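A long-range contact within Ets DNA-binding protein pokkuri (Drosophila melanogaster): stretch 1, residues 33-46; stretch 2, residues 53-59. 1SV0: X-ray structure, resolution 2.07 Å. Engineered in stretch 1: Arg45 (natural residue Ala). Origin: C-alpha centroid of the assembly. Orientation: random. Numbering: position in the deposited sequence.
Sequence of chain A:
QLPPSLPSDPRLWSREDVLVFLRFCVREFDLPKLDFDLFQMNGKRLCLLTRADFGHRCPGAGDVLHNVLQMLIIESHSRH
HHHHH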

ATOM      1  N   LYS A  33     -11.251  -6.050   2.329  1.00 42.87           N
ATOM      2  CA  LYS A  33     -11.340  -7.500   2.475  1.00 43.43           C
ATOM      3  C   LYS A  33     -10.686  -8.200   1.296  1.00 41.48           C
ATOM      4  O   LYS A  33     -10.981  -7.903   0.143  1.00 40.10           O
ATOM      5  N   LEU A  34      -9.788  -9.130   1.588  1.00 41.50           N
ATOM      6  CA  LEU A  34      -9.090  -9.870   0.543  1.00 42.69           C
ATOM      7  C   LEU A  34      -9.825 -11.189   0.283  1.00 42.11           C
ATOM      8  O   LEU A  34     -10.397 -11.768   1.203  1.00 42.18           O
ATOM      9  N   ASP A  35      -9.835 -11.654  -0.964  1.00 41.08           N
ATOM     10  CA  ASP A  35     -10.493 -12.924  -1.282  1.00 41.09           C
ATOM     11  C   ASP A  35      -9.425 -14.006  -1.169  1.00 39.64           C
ATOM     12  O   ASP A  35      -8.714 -14.293  -2.130  1.00 38.61           O
ATOM     13  N   PHE A  36      -9.322 -14.609   0.011  1.00 38.40           N
ATOM     14  CA  PHE A  36      -8.308 -15.627   0.251  1.00 39.27           C
ATOM     15  C   PHE A  36      -8.389 -16.877  -0.620  1.00 39.02           C
ATOM     16  O   PHE A  36      -7.422 -17.637  -0.701  1.00 39.45           O
ATOM     17  N   ASP A  37      -9.527 -17.096  -1.273  1.00 38.33           N
ATOM     18  CA  ASP A  37      -9.661 -18.251  -2.159  1.00 39.38           C
ATOM     19  C   ASP A  37      -8.656 -18.107  -3.299  1.00 38.67           C
ATOM     20  O   ASP A  37      -8.214 -19.099  -3.877  1.00 38.86           O
ATOM     21  N   LEU A  38      -8.295 -16.864  -3.611  1.00 36.91           N
ATOM     22  CA  LEU A  38      -7.349 -16.580  -4.689  1.00 35.78           C
ATOM     23  C   LEU A  38      -5.888 -16.759  -4.267  1.00 36.55           C
ATOM     24  O   LEU A  38      -4.986 -16.701  -5.106  1.00 36.04           O
ATOM     25  N   PHE A  39      -5.653 -16.982  -2.976  1.00 35.86           N
ATOM     26  CA  PHE A  39      -4.291 -17.147  -2.482  1.00 37.03           C
ATOM     27  C   PHE A  39      -4.005 -18.468  -1.769  1.00 38.15           C
ATOM     28  O   PHE A  39      -3.193 -18.513  -0.839  1.00 37.97           O
ATOM     29  N   GLN A  40      -4.662 -19.544  -2.191  1.00 38.10           N
ATOM     30  CA  GLN A  40      -4.423 -20.841  -1.572  1.00 39.78           C
ATOM     31  C   GLN A  40      -3.217 -21.463  -2.259  1.00 39.83           C
ATOM     32  O   GLN A  40      -3.362 -22.289  -3.158  1.00 40.85           O
ATOM     33  N   MET A  41      -2.027 -21.061  -1.825  1.00 38.87           N
ATOM     34  CA  MET A  41      -0.789 -21.553  -2.413  1.00 38.14           C
ATOM     35  C   MET A  41       0.367 -21.392  -1.429  1.00 38.01           C
ATOM     36  O   MET A  41       0.285 -20.599  -0.492  1.00 37.67           O
ATOM     37  N   ASN A  42       1.449 -22.136  -1.646  1.00 35.84           N
ATOM     38  CA  ASN A  42       2.603 -22.039  -0.769  1.00 35.03           C
ATOM     39  C   ASN A  42       3.471 -20.831  -1.132  1.00 33.44           C
ATOM     40  O   ASN A  42       3.215 -20.135  -2.116  1.00 29.87           O
ATOM     41  N   GLY A  43       4.500 -20.590  -0.330  1.00 33.87           N
ATOM     42  CA  GLY A  43       5.381 -19.461  -0.575  1.00 36.22           C
ATOM     43  C   GLY A  43       6.070 -19.485  -1.931  1.00 38.37           C
ATOM     44  O   GLY A  43       6.231 -18.447  -2.581  1.00 37.02           O
ATOM     45  N   LYS A  44       6.474 -20.673  -2.366  1.00 39.73           N
ATOM     46  CA  LYS A  44       7.150 -20.820  -3.649  1.00 40.73           C
ATOM     47  C   LYS A  44       6.345 -20.195  -4.779  1.00 40.32           C
ATOM     48  O   LYS A  44       6.875 -19.424  -5.576  1.00 39.23           O
ATOM     49  N   ARG A  45       5.058 -20.522  -4.845  1.00 39.60           N
ATOM     50  CA  ARG A  45       4.212 -19.994  -5.904  1.00 40.09           C
ATOM     51  C   ARG A  45       3.824 -18.535  -5.668  1.00 38.10           C
ATOM     52  O   ARG A  45       3.748 -17.750  -6.616  1.00 36.46           O
ATOM     53  N   LEU A  46       3.575 -18.164  -4.413  1.00 36.81           N
ATOM     54  CA  LEU A  46       3.213 -16.778  -4.120  1.00 33.98           C
ATOM     55  C   LEU A  46       4.307 -15.880  -4.680  1.00 34.94           C
ATOM     56  O   LEU A  46       4.033 -14.871  -5.328  1.00 34.07           O
ATOM     57  N   ASP A  53      -0.379 -10.316 -11.776  1.00 41.16           N
ATOM     58  CA  ASP A  53      -1.097 -11.409 -11.122  1.00 40.54           C
ATOM     59  C   ASP A  53      -1.688 -10.890  -9.815  1.00 39.60           C
ATOM     60  O   ASP A  53      -2.864 -11.105  -9.518  1.00 38.32           O
ATOM     61  N   PHE A  54      -0.850 -10.223  -9.025  1.00 37.89           N
ATOM     62  CA  PHE A  54      -1.291  -9.674  -7.752  1.00 37.78           C
ATOM     63  C   PHE A  54      -2.380  -8.655  -8.000  1.00 38.65           C
ATOM     64  O   PHE A  54      -3.374  -8.609  -7.275  1.00 38.54           O
ATOM     65  N   GLY A  55      -2.183  -7.844  -9.034  1.00 39.14           N
ATOM     66  CA  GLY A  55      -3.150  -6.817  -9.372  1.00 41.50           C
ATOM     67  C   GLY A  55      -4.536  -7.388  -9.582  1.00 42.94           C
ATOM     68  O   GLY A  55      -5.524  -6.812  -9.134  1.00 42.57           O
ATOM     69  N   HIS A  56      -4.608  -8.529 -10.261  1.00 45.52           N
ATOM     70  CA  HIS A  56      -5.889  -9.172 -10.526  1.00 47.40           C
ATOM     71  C   HIS A  56      -6.535  -9.718  -9.253  1.00 47.95           C
ATOM     72  O   HIS A  56      -7.751  -9.628  -9.087  1.00 48.62           O
ATOM     73  N   ARG A  57      -5.720 -10.282  -8.364  1.00 47.90           N
ATOM     74  CA  ARG A  57      -6.205 -10.851  -7.101  1.00 48.87           C
ATOM     75  C   ARG A  57      -6.491  -9.815  -6.014  1.00 48.99           C
ATOM     76  O   ARG A  57      -7.222 -10.093  -5.066  1.00 49.65           O
ATOM     77  N   CYS A  58      -5.891  -8.637  -6.141  1.00 49.18           N
ATOM     78  CA  CYS A  58      -6.090  -7.567  -5.172  1.00 50.26           C
ATOM     79  C   CYS A  58      -6.082  -6.242  -5.913  1.00 49.98           C
ATOM     80  O   CYS A  58      -5.079  -5.530  -5.919  1.00 50.73           O
ATOM     81  N   PRO A  59      -7.205  -5.899  -6.558  1.00 49.59           N
ATOM     82  CA  PRO A  59      -7.299  -4.646  -7.303  1.00 48.95           C
ATOM     83  C   PRO A  59      -7.160  -3.454  -6.366  1.00 47.42           C
ATOM     84  O   PRO A  59      -7.802  -3.399  -5.317  1.00 49.77           O
TER

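This is a mainly apolar contact in which the last turn of a helix packs against an irregular stretch, with Arg57 at the heart of the contact and one weak hydrogen bond as its polar link. The two stretches together bury 426 Å². Arg57 contributes the largest share of any residue and touches five residues of stretch 1.

The CA-to-CB bond of Arg57 points toward stretch 1. Its chi1 is m at -84°, chi2 lies between wells at 122°, and chi3 is t. The aliphatic part of the side chain does much of the packing. Arg57 CB lies 3.3 Å from Phe39 CZ, and Arg57 CG lies 3.5 Å from Leu38 CB. Leu38 also points toward the other stretch, with an m, t rotamer.

The guanidinium meets Leu38, Met41 and Arg45. Arg57 NE donates a weak hydrogen bond to Leu38 O, at 3.4 Å and an angle of 150°. The carbonyl oxygen sits near the plane of the guanidinium, at its edge, where an N-H can reach it. Within its own helix, Arg57 NH1 forms a salt bridge with Asp53 OD1 at 3.6 Å. One turn of helix separates the two residues. This places a negative charge beside the arginine.

Met41 also directs its CA-to-CB bond toward stretch 2. Its p, t, p rotamer brings Met41 CE to 3.9 Å from Arg57 NH2. Arg45 is an engineered residue, alanine in the natural sequence. Its CA-to-CB bond points sideways, but chi1 to chi3 are all t and the extended chain brings its end nearer. Arg45 NH2 comes within 3.2 Å of Arg57 NH2. Both atoms are donors and both groups carry positive charge, so this is a close approach of like charges and not a hydrogen bond.

The aromatic part of the contact is formed by Phe39 and Phe54, both buried. Each starts sideways and reaches the other stretch with the end of its ring. Phe39 has chi1 m, while chi1 of Phe54 is off the wells at -98°. Phe39 CE2 and Phe54 CE2 are 3.9 Å apart, in an oblique arrangement. Leu46, a t, p rotamer, adds a further apolar contact. Leu46 CD1 lies 3.8 Å from Phe54 CZ. Phe54 therefore touches both Phe39 and Leu46.

Leu34 and Cys58 make a further apolar contact. Leu34 is t, p, and its end comes nearer than its sideways CA-to-CB bond suggests. Leu34 CD1 lies 3.7 Å from Cys58 SG. Cys58 has chi1 t and is the first residue to leave helical geometry.

Local bonds hold parts of stretch 1 in shape. Asn42 OD1 caps the following helix by accepting from Arg45 N at 3.0 Å. Asp35 OD1 accepts from Asp37 N at 3.1 Å. Gln40 NE2 donates to Phe36 O at 2.8 Å, although neither residue touches stretch 2.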

ATOM      1  CB  LYS A  33     -12.806  -7.921   2.589  1.00 46.36           C
ATOM      2  CG  LYS A  33     -13.554  -7.220   3.723  1.00 51.59           C
ATOM      3  CD  LYS A  33     -14.987  -7.721   3.859  1.00 53.67           C
ATOM      4  CE  LYS A  33     -15.714  -7.011   4.997  1.00 55.92           C
ATOM      5  NZ  LYS A  33     -17.134  -7.456   5.119  1.00 57.56           N
ATOM      6  CB  LEU A  34      -7.657 -10.142   1.005  1.00 44.31           C
ATOM      7  CG  LEU A  34      -6.530 -10.321  -0.010  1.00 45.55           C
ATOM      8  CD1 LEU A  34      -6.441  -9.103  -0.911  1.00 44.91           C
ATOM      9  CD2 LEU A  34      -5.219 -10.517   0.737  1.00 46.46           C
ATOM     10  CB  ASP A  35     -11.067 -12.907  -2.704  1.00 42.98           C
ATOM     11  CG  ASP A  35     -11.891 -14.155  -3.020  1.00 45.46           C
ATOM     12  OD1 ASP A  35     -11.735 -15.177  -2.311  1.00 44.24           O
ATOM     13  OD2 ASP A  35     -12.686 -14.118  -3.986  1.00 47.74           O
ATOM     14  CB  PHE A  36      -8.291 -15.994   1.739  1.00 40.21           C
ATOM     15  CG  PHE A  36      -7.973 -14.825   2.637  1.00 39.94           C
ATOM     16  CD1 PHE A  36      -8.982 -14.179   3.350  1.00 43.50           C
ATOM     17  CD2 PHE A  36      -6.672 -14.340   2.732  1.00 40.75           C
ATOM     18  CE1 PHE A  36      -8.701 -13.056   4.144  1.00 42.66           C
ATOM     19  CE2 PHE A  36      -6.378 -13.220   3.523  1.00 42.61           C
ATOM     20  CZ  PHE A  36      -7.397 -12.580   4.230  1.00 42.64           C
ATOM     21  CB  ASP A  37     -11.073 -18.344  -2.751  1.00 41.80           C
ATOM     22  CG  ASP A  37     -12.106 -18.784  -1.736  1.00 44.60           C
ATOM     23  OD1 ASP A  37     -11.845 -19.778  -1.032  1.00 49.29           O
ATOM     24  OD2 ASP A  37     -13.180 -18.149  -1.649  1.00 45.87           O
ATOM     25  CB  LEU A  38      -7.551 -15.147  -5.199  1.00 35.03           C
ATOM     26  CG  LEU A  38      -8.975 -14.738  -5.587  1.00 34.48           C
ATOM     27  CD1 LEU A  38      -9.012 -13.266  -5.982  1.00 33.67           C
ATOM     28  CD2 LEU A  38      -9.460 -15.614  -6.733  1.00 34.22           C
ATOM     29  CB  PHE A  39      -3.921 -15.986  -1.548  1.00 35.57           C
ATOM     30  CG  PHE A  39      -3.857 -14.644  -2.235  1.00 33.84           C
ATOM     31  CD1 PHE A  39      -4.977 -13.822  -2.293  1.00 32.55           C
ATOM     32  CD2 PHE A  39      -2.677 -14.216  -2.840  1.00 33.04           C
ATOM     33  CE1 PHE A  39      -4.928 -12.581  -2.947  1.00 32.06           C
ATOM     34  CE2 PHE A  39      -2.614 -12.983  -3.495  1.00 35.17           C
ATOM     35  CZ  PHE A  39      -3.748 -12.162  -3.547  1.00 32.42           C
ATOM     36  CB  GLN A  40      -5.647 -21.746  -1.732  1.00 41.87           C
ATOM     37  CG  GLN A  40      -6.889 -21.222  -1.030  1.00 44.00           C
ATOM     38  CD  GLN A  40      -6.670 -21.006   0.454  1.00 45.34           C
ATOM     39  OE1 GLN A  40      -6.191 -21.896   1.162  1.00 46.87           O
ATOM     40  NE2 GLN A  40      -7.031 -19.823   0.939  1.00 46.82           N
ATOM     41  CB  MET A  41      -0.482 -20.763  -3.686  1.00 39.29           C
ATOM     42  CG  MET A  41      -0.273 -19.273  -3.425  1.00 40.06           C
ATOM     43  SD  MET A  41      -0.038 -18.279  -4.901  1.00 41.61           S
ATOM     44  CE  MET A  41      -1.686 -18.260  -5.542  1.00 42.63           C
ATOM     45  CB  ASN A  42       3.436 -23.320  -0.838  1.00 36.68           C
ATOM     46  CG  ASN A  42       3.898 -23.643  -2.247  1.00 39.02           C
ATOM     47  OD1 ASN A  42       4.121 -22.747  -3.061  1.00 36.95           O
ATOM     48  ND2 ASN A  42       4.058 -24.934  -2.537  1.00 41.77           N
ATOM     49  CB  LYS A  44       7.389 -22.302  -3.948  1.00 43.02           C
ATOM     50  CG  LYS A  44       8.266 -22.578  -5.165  1.00 48.61           C
ATOM     51  CD  LYS A  44       8.594 -24.070  -5.254  1.00 51.20           C
ATOM     52  CE  LYS A  44       9.615 -24.367  -6.343  1.00 53.87           C
ATOM     53  NZ  LYS A  44      10.088 -25.791  -6.289  1.00 56.17           N
ATOM     54  CB  ARG A  45       2.950 -20.851  -6.057  1.00 43.23           C
ATOM     55  CG  ARG A  45       2.149 -20.530  -7.299  1.00 46.40           C
ATOM     56  CD  ARG A  45       0.767 -21.169  -7.255  1.00 51.40           C
ATOM     57  NE  ARG A  45      -0.119 -20.578  -8.255  1.00 52.10           N
ATOM     58  CZ  ARG A  45      -1.443 -20.682  -8.238  1.00 53.82           C
ATOM     59  NH1 ARG A  45      -2.048 -21.360  -7.269  1.00 54.69           N
ATOM     60  NH2 ARG A  45      -2.165 -20.101  -9.187  1.00 53.20           N
ATOM     61  CB  LEU A  46       3.102 -16.529  -2.608  1.00 32.78           C
ATOM     62  CG  LEU A  46       2.686 -15.097  -2.212  1.00 29.88           C
ATOM     63  CD1 LEU A  46       1.223 -14.882  -2.570  1.00 31.09           C
ATOM     64  CD2 LEU A  46       2.898 -14.865  -0.723  1.00 29.92           C
ATOM     65  CB  ASP A  53      -0.159 -12.580 -10.799  1.00 42.27           C
ATOM     66  CG  ASP A  53       0.027 -13.528 -11.963  1.00 45.60           C
ATOM     67  OD1 ASP A  53      -0.971 -13.818 -12.654  1.00 47.23           O
ATOM     68  OD2 ASP A  53       1.166 -14.001 -12.177  1.00 44.35           O
ATOM     69  CB  PHE A  54      -0.132  -8.994  -7.022  1.00 36.22           C
ATOM     70  CG  PHE A  54       0.518  -9.856  -5.984  1.00 34.80           C
ATOM     71  CD1 PHE A  54       1.694 -10.540  -6.270  1.00 34.62           C
ATOM     72  CD2 PHE A  54      -0.036  -9.968  -4.711  1.00 34.81           C
ATOM     73  CE1 PHE A  54       2.312 -11.328  -5.304  1.00 33.46           C
ATOM     74  CE2 PHE A  54       0.575 -10.758  -3.731  1.00 33.18           C
ATOM     75  CZ  PHE A  54       1.752 -11.433  -4.029  1.00 36.20           C
ATOM     76  CB  HIS A  56      -5.715 -10.304 -11.540  1.00 49.20           C
ATOM     77  CG  HIS A  56      -5.213  -9.853 -12.876  1.00 51.24           C
ATOM     78  ND1 HIS A  56      -5.681  -8.717 -13.503  1.00 53.12           N
ATOM     79  CD2 HIS A  56      -4.308 -10.403 -13.722  1.00 52.08           C
ATOM     80  CE1 HIS A  56      -5.087  -8.589 -14.677  1.00 52.37           C
ATOM     81  NE2 HIS A  56      -4.250  -9.599 -14.833  1.00 50.99           N
ATOM     82  CB  ARG A  57      -5.200 -11.867  -6.550  1.00 48.68           C
ATOM     83  CG  ARG A  57      -5.327 -13.265  -7.112  1.00 51.24           C
ATOM     84  CD  ARG A  57      -4.041 -13.709  -7.763  1.00 53.99           C
ATOM     85  NE  ARG A  57      -3.988 -15.155  -7.935  1.00 56.55           N
ATOM     86  CZ  ARG A  57      -3.232 -15.765  -8.840  1.00 59.57           C
ATOM     87  NH1 ARG A  57      -2.473 -15.048  -9.659  1.00 61.40           N
ATOM     88  NH2 ARG A  57      -3.231 -17.090  -8.924  1.00 61.14           N
ATOM     89  CB  CYS A  58      -4.979  -7.571  -4.118  1.00 50.86           C
ATOM     90  SG  CYS A  58      -5.145  -6.264  -2.869  1.00 51.95           S
ATOM     91  CB  PRO A  59      -8.682  -4.734  -7.940  1.00 48.69           C
ATOM     92  CG  PRO A  59      -9.464  -5.454  -6.894  1.00 49.39           C
ATOM     93  CD  PRO A  59      -8.517  -6.568  -6.493  1.00 49.57           C
TER